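Local structure of phosphate transporter (Thermotoga maritima MSB8, 6L85) at residues 13-18 against 294-299; 36-41 against 303-308; 166-171 against 232-237; 313-318 against 359-364. The protein probably imports inorganic phosphate into the cell in a sodium-dependent manner and is a bacterial relative of the human SLC20 carriers. One frame throughout, in Å; residues are numbered along the deposited sequence.

Interaction 1 (13-18 against 294-299); sequences IMAFSI and IGISLG
Three CA-H...O contacts carry the backbone side of this crossing, where 13-18 of helix 2-32 meets 294-299 of helix 286-302. F16 CA lies 3.2 Å from G295 O, I296 CA 3.3 Å from A15 O, and G299 CA 3.3 Å from F16 O. The last is the straightest, with 155° at the hydrogen. Both helices give and receive, and no conventional hydrogen bond spans the two segments. Such intimacy depends on G295 and G299, spaced as a GxxxG motif, a familiar device of closely packed membrane helices. They let the local axes approach to 6.4 Å at a crossing angle of -45°; a CB on G295 would run into A15 CB, and one on G299 into F16 O. The bare G299 CA also serves a CH-pi contact. With its CG anti to the backbone N (chi1 -173°), F16 lays one ring face over G299 CA, 3.5 Å from the ring centroid. An alanine in place of this phenylalanine would remove the ring and would probably leave G299 CA and L298 CB less well covered. Apolar packing completes the contact: F16 CD2 touches L298 CB at 4.2 Å, while I18 CG2 and I296 CD1 meet at 4.1 Å as the two side chains cross obliquely. L298 also packs on F215 of the second subunit, and the side chain of I18 lies about 5 Å from a bound phosphate.

Interaction 2 (36-41 against 303-308); sequences ITVRQA and LGQKVM
V38 is directed toward 303-308, and the two long side chains that receive it, Q305 and M308, arrive by different routes. The valine places CG1 anti to its backbone N (chi1 169°), so that this one methyl group does the touching. Q305 crosses V38 obliquely. Its CG is anti to the carbonyl carbon and the chain is extended beyond it, which carries the amide to the start of helix 38-56. There Q305 OE1 stands 3.6 Å from V38 CG1 and 3.5 Å from R39 CA, both van der Waals neighbours, while NE2 turns back to donate to F301 O and so helps to fix the rotation of the amide. M308 runs past V38 in the opposite direction. It starts with CG anti to the backbone N and bends sharply at its end, where a nearly eclipsed chi3 of -18° swings M308 CE to 3.9 Å from V38 CG1 and leaves M308 SD 3.8 Å from A41 CB. No hydrogen bond links the two segments; van der Waals packing joins them. The valine is presented by a capping box at the helix start: Q40 N donates to T37 OG1 at 3.1 Å, and T37 N returns a bond of 3.0 Å to a lone pair of Q40 OE1. R39, bent at chi2 and chi3, leads off to pack on F219 of the second subunit. Helix 2-32 backs the contact, with V31 against A41 and M27 against M308, so that the beginning of helix 38-56 and the segment following helix 286-302 share it as a common neighbour.

Interaction 3 (166-171 against 232-237); sequences NPKKSS and YDAVEN
V235 holds CG1 anti to its backbone N (chi1 169°), which leaves CG2 beside that N and anti to the carbonyl carbon, and K168 turns CG anti to the carbonyl carbon, then runs extended to CE before bending at chi4 (-148°). These torsions bring the valine methyl to P167 and the lysine chain to A234 between helices 167-194 and 231-258, whose segments run nearly parallel, part of the all-helical bundle of the transporter. The local axes come within 9.5 Å, a spacing that leaves room for side chains between them. V235 CG2 pushes into the first turn of helix 167-194, resting 3.9 Å from P167 O and 4.3 Å from P167 CB, with S171 OG also 4.3 Å away. Beside it, K168 CE covers A234 CB at 3.8 Å, so the aliphatic part of the lysine does the packing, while NZ is hydrogen-bonded to K228 O just before helix 231-258. The lysine thus adds a polar tie to an otherwise apolar contact. V161 of helix 129-162 packs on both V235 and S171; farther along, helix 231-258 supplies Q243 and S247 to a sodium site. The turn that receives V235 is held internally. N166 is its N-cap, although the capping bond from K169 N to N166 OD1 is weak at 3.4 Å, and S171 OG donates to a lone pair of K168 O, in the plane of that carbonyl, at 2.7 Å.

Interaction 4 (313-318 against 359-364); sequences EKITTL and FARGLE
R361 reaches across from 359-364 by folding its own chain: CG is anti to the backbone N (chi1 -164°), and bends at chi2 (78°) and chi3 (-74°) swing the guanidinium against 313-318. A cis peptide bond precedes the residue. T317 holds OG1 in the crowded position between its backbone N and carbonyl carbon, which turns the hydroxyl to the guanidinium edge. R361 NH2 donates to T317 OG1 at 2.5 Å, but at an angle so poor that the bond counts as weak. R361 NH1 lies 2.9 Å from K314 O and 3.3 Å from I315 CG2, as the isoleucine and arginine cross obliquely. L318 CB covers one guanidinium face, 4.2 Å from R361 NH2. An alanine in place of this arginine would remove the whole guanidinium and would probably leave these two segments with little beyond a marginal touch of T317 on A360, though K314 would keep M365 and V366. What the arginine embraces is a type I beta turn from I315 to L318, closed by L318 N donating to I315 O at 2.8 Å. The turn leads into helix 320-339, and I315 packs on T29, which with Q243, S247 and D327 forms a sodium site.

In the fold
From the N terminus, helix 2-32 opens interaction 1 and helix 38-56 opens interaction 2; both wait some 260 residues or more for their partners. Interaction 3 opens and closes within each of those long loops, joining helices 167-194 and 231-258 about 39 Å from interaction 1, centre to centre. Residues 294-299 then close interaction 1 and residues 303-308 close interaction 2, so these two cross along the chain. They also touch: G299 O and G304 N, 2.9 Å apart, probably share a hydrogen bond. Interaction 4 follows in series, tying two interhelical loops, and its nearest atoms come within about 6 Å of interaction 3 and 5 Å of interaction 2.

Interaction 1 (13-18 against 294-299)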
# COMPACT_ATOMS: atom_id res chain seq x y z
N ILE B 13 15.51 17.32 -11.85
CA ILE B 13 16.90 17.31 -11.39
C ILE B 13 16.97 17.50 -9.87
O ILE B 13 17.72 16.82 -9.17
CB ILE B 13 17.70 18.37 -12.15
CG1 ILE B 13 17.81 17.98 -13.63
CG2 ILE B 13 19.06 18.60 -11.50
CD1 ILE B 13 18.55 19.01 -14.49
N MET B 14 16.18 18.44 -9.35
CA MET B 14 16.13 18.63 -7.91
C MET B 14 15.69 17.35 -7.19
O MET B 14 16.29 16.95 -6.19
CB MET B 14 15.20 19.79 -7.58
CG MET B 14 15.02 20.03 -6.13
SD MET B 14 16.48 20.78 -5.38
CE MET B 14 16.02 20.67 -3.66
N ALA B 15 14.62 16.71 -7.69
CA ALA B 15 14.11 15.49 -7.06
C ALA B 15 15.15 14.37 -7.10
O ALA B 15 15.36 13.65 -6.11
CB ALA B 15 12.82 15.06 -7.76
N PHE B 16 15.81 14.21 -8.26
CA PHE B 16 16.91 13.27 -8.41
C PHE B 16 17.99 13.51 -7.35
O PHE B 16 18.48 12.56 -6.72
CB PHE B 16 17.47 13.39 -9.82
CG PHE B 16 18.49 12.35 -10.17
CD1 PHE B 16 19.82 12.51 -9.80
CD2 PHE B 16 18.13 11.21 -10.86
CE1 PHE B 16 20.76 11.55 -10.09
CE2 PHE B 16 19.07 10.24 -11.18
CZ PHE B 16 20.39 10.42 -10.78
N SER B 17 18.36 14.78 -7.14
CA SER B 17 19.41 15.10 -6.17
C SER B 17 18.98 14.78 -4.75
O SER B 17 19.80 14.31 -3.94
CB SER B 17 19.83 16.58 -6.33
OG SER B 17 19.02 17.48 -5.59
N ILE B 18 17.69 14.97 -4.44
CA ILE B 18 17.17 14.58 -3.12
C ILE B 18 17.31 13.06 -2.91
O ILE B 18 17.81 12.60 -1.87
CB ILE B 18 15.71 15.02 -2.97
CG1 ILE B 18 15.59 16.55 -2.97
CG2 ILE B 18 15.07 14.42 -1.73
CD1 ILE B 18 14.16 17.07 -3.14
N ILE B 294 8.89 10.35 -8.81
CA ILE B 294 9.68 9.61 -9.79
C ILE B 294 11.14 10.05 -9.74
O ILE B 294 12.05 9.22 -9.81
CB ILE B 294 9.13 9.79 -11.23
CG1 ILE B 294 7.66 9.39 -11.34
CG2 ILE B 294 9.94 8.97 -12.19
CD1 ILE B 294 7.35 8.17 -10.65
N GLY B 295 11.38 11.37 -9.66
CA GLY B 295 12.75 11.86 -9.64
C GLY B 295 13.52 11.40 -8.41
O GLY B 295 14.69 11.03 -8.51
N ILE B 296 12.87 11.42 -7.24
CA ILE B 296 13.50 10.90 -6.03
C ILE B 296 13.86 9.42 -6.21
O ILE B 296 14.98 9.00 -5.90
CB ILE B 296 12.60 11.12 -4.80
CG1 ILE B 296 12.49 12.60 -4.43
CG2 ILE B 296 13.14 10.39 -3.57
CD1 ILE B 296 11.56 12.84 -3.24
N SER B 297 12.91 8.62 -6.71
CA SER B 297 13.18 7.19 -6.93
C SER B 297 14.36 6.97 -7.86
O SER B 297 15.25 6.14 -7.60
CB SER B 297 11.93 6.51 -7.51
OG SER B 297 10.95 6.37 -6.49
N LEU B 298 14.39 7.71 -8.97
CA LEU B 298 15.47 7.54 -9.93
C LEU B 298 16.80 8.02 -9.34
O LEU B 298 17.84 7.39 -9.57
CB LEU B 298 15.11 8.27 -11.23
CG LEU B 298 14.07 7.54 -12.12
CD1 LEU B 298 13.63 8.38 -13.31
CD2 LEU B 298 14.58 6.18 -12.63
N GLY B 299 16.79 9.09 -8.54
CA GLY B 299 18.02 9.50 -7.87
C GLY B 299 18.50 8.48 -6.87
O GLY B 299 19.70 8.26 -6.71

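Interaction 2 (36-41 against 303-308)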
# COMPACT_ATOMS: atom_id res chain seq x y z
N ILE B 36 20.36 -6.15 4.36
CA ILE B 36 20.04 -6.13 2.93
C ILE B 36 21.25 -5.56 2.20
O ILE B 36 22.11 -4.90 2.80
CB ILE B 36 18.77 -5.29 2.59
CG1 ILE B 36 18.84 -3.87 3.16
CG2 ILE B 36 17.48 -5.96 3.08
CD1 ILE B 36 17.66 -3.03 2.72
N THR B 37 21.31 -5.81 0.90
CA THR B 37 22.36 -5.21 0.08
C THR B 37 21.98 -3.78 -0.32
O THR B 37 20.82 -3.37 -0.25
CB THR B 37 22.61 -6.03 -1.21
OG1 THR B 37 21.47 -5.94 -2.07
CG2 THR B 37 22.91 -7.51 -0.91
N VAL B 38 22.99 -3.05 -0.79
CA VAL B 38 22.78 -1.70 -1.31
C VAL B 38 21.74 -1.71 -2.42
O VAL B 38 20.82 -0.89 -2.44
CB VAL B 38 24.12 -1.12 -1.79
CG1 VAL B 38 23.90 0.16 -2.58
CG2 VAL B 38 25.05 -0.87 -0.59
N ARG B 39 21.86 -2.66 -3.36
CA ARG B 39 20.95 -2.74 -4.50
C ARG B 39 19.51 -3.01 -4.05
O ARG B 39 18.56 -2.38 -4.55
CB ARG B 39 21.44 -3.83 -5.45
CG ARG B 39 20.39 -4.37 -6.42
CD ARG B 39 19.84 -3.28 -7.34
NE ARG B 39 20.72 -2.99 -8.48
CZ ARG B 39 20.71 -3.65 -9.63
NH1 ARG B 39 19.86 -4.66 -9.81
NH2 ARG B 39 21.55 -3.31 -10.60
N GLN B 40 19.33 -3.95 -3.12
CA GLN B 40 18.00 -4.20 -2.58
C GLN B 40 17.46 -2.96 -1.88
O GLN B 40 16.29 -2.60 -2.04
CB GLN B 40 18.03 -5.38 -1.61
CG GLN B 40 18.51 -6.69 -2.22
CD GLN B 40 18.59 -7.80 -1.19
OE1 GLN B 40 19.18 -7.65 -0.12
NE2 GLN B 40 17.98 -8.94 -1.50
N ALA B 41 18.31 -2.34 -1.05
CA ALA B 41 17.92 -1.12 -0.35
C ALA B 41 17.42 -0.08 -1.34
O ALA B 41 16.39 0.57 -1.11
CB ALA B 41 19.10 -0.57 0.46
N LEU B 303 22.13 7.26 -8.22
CA LEU B 303 23.23 7.99 -7.62
C LEU B 303 23.35 7.75 -6.12
O LEU B 303 24.45 7.81 -5.57
CB LEU B 303 23.09 9.49 -7.95
CG LEU B 303 24.22 10.40 -7.48
CD1 LEU B 303 25.59 9.83 -7.87
CD2 LEU B 303 24.03 11.82 -8.02
N GLY B 304 22.23 7.48 -5.44
CA GLY B 304 22.27 7.28 -4.00
C GLY B 304 23.04 6.05 -3.59
O GLY B 304 23.48 5.95 -2.43
N GLN B 305 23.26 5.15 -4.55
CA GLN B 305 23.93 3.87 -4.38
C GLN B 305 25.42 4.13 -4.21
O GLN B 305 26.24 3.25 -4.49
CB GLN B 305 23.65 2.95 -5.59
CG GLN B 305 22.30 2.19 -5.55
CD GLN B 305 22.28 0.92 -6.43
OE1 GLN B 305 22.79 -0.13 -6.04
NE2 GLN B 305 21.66 1.01 -7.60
N LYS B 306 25.78 5.37 -3.85
CA LYS B 306 27.15 5.73 -3.48
C LYS B 306 27.26 6.30 -2.07
O LYS B 306 27.98 5.73 -1.24
CB LYS B 306 27.72 6.71 -4.52
CG LYS B 306 28.23 6.02 -5.81
CD LYS B 306 27.10 5.65 -6.76
CE LYS B 306 27.62 4.85 -7.96
NZ LYS B 306 27.88 3.41 -7.64
N VAL B 307 26.53 7.36 -1.74
CA VAL B 307 26.58 7.95 -0.39
C VAL B 307 25.92 7.04 0.65
O VAL B 307 26.24 7.14 1.86
CB VAL B 307 25.95 9.35 -0.46
CG1 VAL B 307 24.64 9.27 -1.21
CG2 VAL B 307 25.77 9.99 0.93
N MET B 308 25.04 6.13 0.21
CA MET B 308 24.46 5.16 1.14
C MET B 308 25.55 4.28 1.76
O MET B 308 25.64 4.16 2.99
CB MET B 308 23.42 4.31 0.41
CG MET B 308 22.38 3.68 1.29
SD MET B 308 21.33 2.55 0.36
CE MET B 308 21.58 3.03 -1.37

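Interaction 3 (166-171 against 232-237)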
# COMPACT_ATOMS: atom_id res chain seq x y z
N ASN B 166 12.16 -13.72 29.96
CA ASN B 166 12.16 -14.54 28.74
C ASN B 166 12.20 -13.61 27.53
O ASN B 166 11.19 -13.40 26.85
CB ASN B 166 10.94 -15.45 28.71
CG ASN B 166 10.98 -16.44 27.57
OD1 ASN B 166 11.79 -16.32 26.64
ND2 ASN B 166 10.12 -17.45 27.63
N PRO B 167 13.38 -13.04 27.22
CA PRO B 167 13.43 -12.00 26.18
C PRO B 167 12.96 -12.44 24.80
O PRO B 167 12.44 -11.61 24.06
CB PRO B 167 14.91 -11.58 26.18
CG PRO B 167 15.38 -11.91 27.61
CD PRO B 167 14.67 -13.21 27.91
N LYS B 168 13.12 -13.72 24.44
CA LYS B 168 12.59 -14.20 23.16
C LYS B 168 11.07 -14.01 23.09
O LYS B 168 10.54 -13.42 22.13
CB LYS B 168 12.93 -15.68 22.99
CG LYS B 168 14.36 -15.98 22.66
CD LYS B 168 14.54 -17.49 22.62
CE LYS B 168 15.91 -17.87 22.14
NZ LYS B 168 15.87 -19.16 21.38
N LYS B 169 10.37 -14.53 24.10
CA LYS B 169 8.93 -14.36 24.23
C LYS B 169 8.55 -12.89 24.23
O LYS B 169 7.53 -12.50 23.64
CB LYS B 169 8.46 -15.03 25.52
CG LYS B 169 7.05 -15.61 25.52
CD LYS B 169 6.93 -16.65 26.65
CE LYS B 169 5.48 -16.93 27.04
NZ LYS B 169 4.93 -15.92 28.00
N SER B 170 9.35 -12.05 24.89
CA SER B 170 9.03 -10.62 24.97
C SER B 170 9.18 -9.93 23.62
O SER B 170 8.41 -9.02 23.29
CB SER B 170 9.93 -9.95 26.01
OG SER B 170 9.43 -10.14 27.32
N SER B 171 10.20 -10.32 22.84
CA SER B 171 10.43 -9.71 21.54
C SER B 171 9.27 -10.04 20.61
O SER B 171 8.82 -9.19 19.82
CB SER B 171 11.76 -10.19 20.96
OG SER B 171 11.66 -11.54 20.54
N TYR B 232 20.26 -13.63 23.25
CA TYR B 232 20.59 -12.32 22.69
C TYR B 232 20.83 -12.41 21.19
O TYR B 232 20.44 -11.51 20.44
CB TYR B 232 21.81 -11.73 23.42
CG TYR B 232 21.61 -11.65 24.92
CD1 TYR B 232 20.77 -10.70 25.48
CD2 TYR B 232 22.27 -12.53 25.77
CE1 TYR B 232 20.59 -10.62 26.87
CE2 TYR B 232 22.10 -12.47 27.15
CZ TYR B 232 21.27 -11.51 27.70
OH TYR B 232 21.11 -11.46 29.08
N ASP B 233 21.46 -13.49 20.74
CA ASP B 233 21.66 -13.66 19.30
C ASP B 233 20.32 -13.78 18.57
O ASP B 233 20.15 -13.22 17.48
CB ASP B 233 22.54 -14.89 19.07
CG ASP B 233 22.93 -15.06 17.62
OD1 ASP B 233 23.15 -14.04 16.93
OD2 ASP B 233 23.01 -16.22 17.16
N ALA B 234 19.35 -14.46 19.19
CA ALA B 234 18.03 -14.63 18.57
C ALA B 234 17.27 -13.31 18.53
O ALA B 234 16.65 -12.97 17.51
CB ALA B 234 17.22 -15.69 19.33
N VAL B 235 17.31 -12.54 19.62
CA VAL B 235 16.62 -11.27 19.66
C VAL B 235 17.23 -10.30 18.65
O VAL B 235 16.50 -9.60 17.92
CB VAL B 235 16.62 -10.69 21.08
CG1 VAL B 235 16.14 -9.23 21.08
CG2 VAL B 235 15.75 -11.56 21.99
N GLU B 236 18.56 -10.25 18.57
CA GLU B 236 19.16 -9.35 17.59
C GLU B 236 18.88 -9.81 16.18
O GLU B 236 18.78 -8.97 15.28
CB GLU B 236 20.66 -9.22 17.83
CG GLU B 236 20.96 -8.35 19.05
CD GLU B 236 20.57 -6.87 18.85
OE1 GLU B 236 20.88 -6.31 17.77
OE2 GLU B 236 19.99 -6.27 19.78
N ASN B 237 18.74 -11.12 15.96
CA ASN B 237 18.40 -11.61 14.63
C ASN B 237 17.00 -11.15 14.22
O ASN B 237 16.77 -10.72 13.08
CB ASN B 237 18.51 -13.13 14.64
CG ASN B 237 18.34 -13.72 13.27
OD1 ASN B 237 19.13 -13.43 12.36
ND2 ASN B 237 17.30 -14.53 13.11

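Interaction 4 (313-318 against 359-364)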
# COMPACT_ATOMS: atom_id res chain seq x y z
N GLU B 313 29.01 2.39 6.35
CA GLU B 313 30.24 1.88 6.96
C GLU B 313 30.42 2.40 8.38
O GLU B 313 30.93 1.69 9.25
CB GLU B 313 31.46 2.24 6.12
CG GLU B 313 31.70 1.34 4.92
CD GLU B 313 31.31 -0.11 5.16
OE1 GLU B 313 31.77 -0.70 6.17
OE2 GLU B 313 30.54 -0.66 4.34
N LYS B 314 29.97 3.63 8.63
CA LYS B 314 30.18 4.28 9.92
C LYS B 314 29.27 3.73 11.02
O LYS B 314 29.49 4.06 12.19
CB LYS B 314 29.98 5.79 9.77
CG LYS B 314 31.23 6.56 9.32
CD LYS B 314 31.72 6.14 7.93
CE LYS B 314 32.79 7.10 7.40
NZ LYS B 314 33.03 6.91 5.94
N ILE B 315 28.27 2.92 10.68
CA ILE B 315 27.32 2.44 11.69
C ILE B 315 27.19 0.92 11.68
O ILE B 315 26.21 0.38 12.22
CB ILE B 315 25.93 3.09 11.51
CG1 ILE B 315 25.32 2.73 10.15
CG2 ILE B 315 26.03 4.61 11.68
CD1 ILE B 315 23.93 3.26 9.94
N THR B 316 28.16 0.22 11.10
CA THR B 316 28.11 -1.24 11.14
C THR B 316 28.27 -1.79 12.55
O THR B 316 28.04 -2.99 12.76
CB THR B 316 29.17 -1.88 10.24
OG1 THR B 316 30.47 -1.70 10.83
CG2 THR B 316 29.14 -1.27 8.84
N THR B 317 28.65 -0.95 13.51
CA THR B 317 28.68 -1.33 14.91
C THR B 317 27.39 -0.95 15.64
O THR B 317 27.30 -1.13 16.86
CB THR B 317 29.89 -0.69 15.61
OG1 THR B 317 29.81 0.74 15.52
CG2 THR B 317 31.18 -1.17 14.96
N LEU B 318 26.40 -0.41 14.93
CA LEU B 318 25.10 -0.12 15.52
C LEU B 318 24.31 -1.43 15.65
O LEU B 318 24.07 -2.12 14.66
CB LEU B 318 24.35 0.89 14.66
CG LEU B 318 23.10 1.52 15.28
CD1 LEU B 318 23.51 2.37 16.49
CD2 LEU B 318 22.36 2.36 14.23
N PHE B 359 26.13 6.71 20.84
CA PHE B 359 27.08 6.75 19.74
C PHE B 359 28.35 6.05 20.21
O PHE B 359 28.97 6.48 21.19
CB PHE B 359 27.37 8.19 19.31
CG PHE B 359 27.74 9.12 20.44
CD1 PHE B 359 26.74 9.79 21.16
CD2 PHE B 359 29.07 9.33 20.80
CE1 PHE B 359 27.08 10.64 22.21
CE2 PHE B 359 29.41 10.18 21.85
CZ PHE B 359 28.41 10.84 22.55
N ALA B 360 28.70 4.93 19.57
CA ALA B 360 30.02 4.36 19.83
C ALA B 360 31.10 5.43 19.64
O ALA B 360 31.89 5.68 20.55
CB ALA B 360 30.27 3.11 18.97
N ARG B 361 31.13 6.10 18.48
CA ARG B 361 30.37 5.84 17.25
C ARG B 361 31.49 5.63 16.26
O ARG B 361 31.40 5.99 15.08
CB ARG B 361 29.45 7.00 16.87
CG ARG B 361 28.34 6.70 15.85
CD ARG B 361 27.13 5.95 16.44
NE ARG B 361 27.42 4.55 16.70
CZ ARG B 361 27.69 3.65 15.75
NH1 ARG B 361 27.67 4.01 14.47
NH2 ARG B 361 27.96 2.39 16.08
N GLY B 362 32.56 5.06 16.80
CA GLY B 362 33.89 5.30 16.30
C GLY B 362 34.40 6.69 16.63
O GLY B 362 35.61 6.91 16.70
N LEU B 363 33.49 7.65 16.84
CA LEU B 363 33.85 9.05 17.00
C LEU B 363 34.70 9.25 18.25
O LEU B 363 34.33 8.79 19.34
CB LEU B 363 32.58 9.91 17.02
CG LEU B 363 32.05 10.27 15.61
CD1 LEU B 363 31.30 9.12 14.95
CD2 LEU B 363 31.17 11.52 15.63
N GLU B 364 35.84 9.96 18.12
CA GLU B 364 36.29 10.80 16.97
C GLU B 364 36.02 10.33 15.52
O GLU B 364 35.40 11.07 14.78
CB GLU B 364 37.80 11.08 17.13
CG GLU B 364 38.73 9.86 16.98
CD GLU B 364 39.29 9.39 18.31
OE1 GLU B 364 39.06 10.07 19.33
OE2 GLU B 364 39.96 8.33 18.33